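PDB 5DHE: chitinase from Thermococcus kodakarensis KOD1, which hydrolyses chitin, this fragment being its third chitin-binding domain, which is likely to keep the enzyme on its insoluble substrate. Local coordinates for residues S46-S50 with A51-E55. Sequence-based numbering, arbitrary orientation.
Sequences SSVWS and ANKAE
Val48 CG1 meets the oxygen end of the Ala51-Asn52 peptide group, beyond the oxygen and well out of the peptide plane, 3.2 Å from Ala51 O. The other flat group, the indole of Trp49, leaves the opposite side of its strand and rests on Ile78, away from residues 51-55. The valine methyl is aimed by a first torsion that puts Val48 CG1 anti to the backbone N (-175°), where it also lies 4.2 Å from Ala51 CB. Its twin Val48 CG2 meets the aliphatic run of Lys53, 3.9 Å from Lys53 CE; the lysine leaves its strand extended, then bends at its third and fourth torsions, so carbon rather than the ammonium, which is hydrogen-bonded elsewhere, faces the valine. Replacing Val48 with glycine would probably uncover one side of the Ala51 carbonyl oxygen and take from the Lys53 chain one of its apolar neighbours, leaving it freer to move.

The example illustrates how a chain can cross between sheets with hardly a linker: Ser50, in a left-handed backbone conformation (phi 66°), makes the corner, and Asn68 ND2 hydrogen-bonds its carbonyl oxygen. Strand 45-49 is an edge of the four-stranded antiparallel sheet, pairing with strand 72-80, with a classic bulge where Ser46 and Ser47 both face Ile78. Beyond the corner, strand 51-56 borders the five-stranded sheet beside strand 59-64, whose Phe62 touches both Val48 and Lys53.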
loop_
_atom_site.group_PDB
_atom_site.type_symbol
_atom_site.label_atom_id
_atom_site.label_comp_id
_atom_site.label_asym_id
_atom_site.label_seq_id
_atom_site.Cartn_x
_atom_site.Cartn_y
_atom_site.Cartn_z
ATOM N N SER A 46 -7.695 -9.134 5.125
ATOM C CA SER A 46 -8.118 -10.520 4.973
ATOM C C SER A 46 -7.612 -11.208 3.703
ATOM O O SER A 46 -7.709 -12.426 3.576
ATOM C CB SER A 46 -9.657 -10.579 5.047
ATOM O OG SER A 46 -10.250 -9.761 4.043
ATOM N N SER A 47 -7.083 -10.433 2.760
ATOM C CA SER A 47 -6.535 -10.999 1.524
ATOM C C SER A 47 -5.393 -10.097 1.082
ATOM O O SER A 47 -5.488 -8.881 1.213
ATOM C CB SER A 47 -7.579 -11.022 0.392
ATOM O OG SER A 47 -8.626 -11.944 0.639
ATOM N N VAL A 48 -4.324 -10.698 0.561
ATOM C CA VAL A 48 -3.184 -9.942 0.065
ATOM C C VAL A 48 -2.698 -10.606 -1.228
ATOM O O VAL A 48 -2.609 -11.830 -1.300
ATOM C CB VAL A 48 -1.985 -9.961 1.040
ATOM C CG1 VAL A 48 -0.879 -9.034 0.497
ATOM C CG2 VAL A 48 -2.408 -9.523 2.438
ATOM N N TRP A 49 -2.388 -9.788 -2.224
ATOM C CA TRP A 49 -1.883 -10.284 -3.487
ATOM C C TRP A 49 -0.632 -9.534 -3.915
ATOM O O TRP A 49 -0.582 -8.302 -3.890
ATOM C CB TRP A 49 -2.957 -10.179 -4.575
ATOM C CG TRP A 49 -4.109 -11.131 -4.352
ATOM C CD1 TRP A 49 -4.107 -12.487 -4.534
ATOM C CD2 TRP A 49 -5.403 -10.794 -3.853
ATOM N NE1 TRP A 49 -5.329 -13.014 -4.175
ATOM C CE2 TRP A 49 -6.142 -11.994 -3.753
ATOM C CE3 TRP A 49 -6.012 -9.591 -3.475
ATOM C CZ2 TRP A 49 -7.459 -12.026 -3.294
ATOM C CZ3 TRP A 49 -7.323 -9.621 -3.013
ATOM C CH2 TRP A 49 -8.034 -10.835 -2.927
ATOM N N SER A 50 0.391 -10.309 -4.262
ATOM C CA SER A 50 1.655 -9.785 -4.763
ATOM C C SER A 50 2.498 -8.956 -3.807
ATOM O O SER A 50 3.373 -8.214 -4.246
ATOM C CB SER A 50 1.399 -8.988 -6.048
ATOM O OG SER A 50 0.789 -9.819 -7.009
ATOM N N ALA A 51 2.247 -9.103 -2.505
ATOM C CA ALA A 51 3.022 -8.400 -1.487
ATOM C C ALA A 51 3.061 -9.209 -0.202
ATOM O O ALA A 51 2.170 -10.028 0.044
ATOM C CB ALA A 51 2.394 -7.033 -1.195
ATOM N N ASN A 52 4.090 -8.978 0.609
ATOM C CA ASN A 52 4.207 -9.620 1.918
ATOM C C ASN A 52 3.651 -8.602 2.896
ATOM O O ASN A 52 3.727 -7.397 2.653
ATOM C CB ASN A 52 5.664 -9.919 2.254
ATOM C CG ASN A 52 6.256 -10.984 1.354
ATOM O OD1 ASN A 52 7.336 -10.812 0.792
ATOM N ND2 ASN A 52 5.547 -12.084 1.212
ATOM N N LYS A 53 3.099 -9.086 4.002
ATOM C CA LYS A 53 2.494 -8.213 4.994
ATOM C C LYS A 53 3.050 -8.396 6.395
ATOM O O LYS A 53 3.300 -9.514 6.843
ATOM C CB LYS A 53 0.978 -8.447 5.003
ATOM C CG LYS A 53 0.222 -7.617 6.028
ATOM C CD LYS A 53 -1.281 -7.816 5.933
ATOM C CE LYS A 53 -1.679 -9.263 6.234
ATOM N NZ LYS A 53 -1.394 -9.614 7.662
ATOM N N ALA A 54 3.237 -7.277 7.084
ATOM C CA ALA A 54 3.728 -7.277 8.458
ATOM C C ALA A 54 2.994 -6.147 9.196
ATOM O O ALA A 54 2.175 -5.438 8.610
ATOM C CB ALA A 54 5.230 -7.037 8.465
ATOM N N GLU A 55 3.252 -6.000 10.491
ATOM C CA GLU A 55 2.623 -4.919 11.246
ATOM C C GLU A 55 3.761 -4.210 11.952
ATOM O O GLU A 55 4.684 -4.849 12.461
ATOM C CB GLU A 55 1.614 -5.464 12.260
ATOM C CG GLU A 55 0.535 -6.348 11.645
ATOM C CD GLU A 55 -0.610 -6.642 12.605
ATOM O OE1 GLU A 55 -0.337 -6.969 13.782
ATOM O OE2 GLU A 55 -1.783 -6.555 12.173
#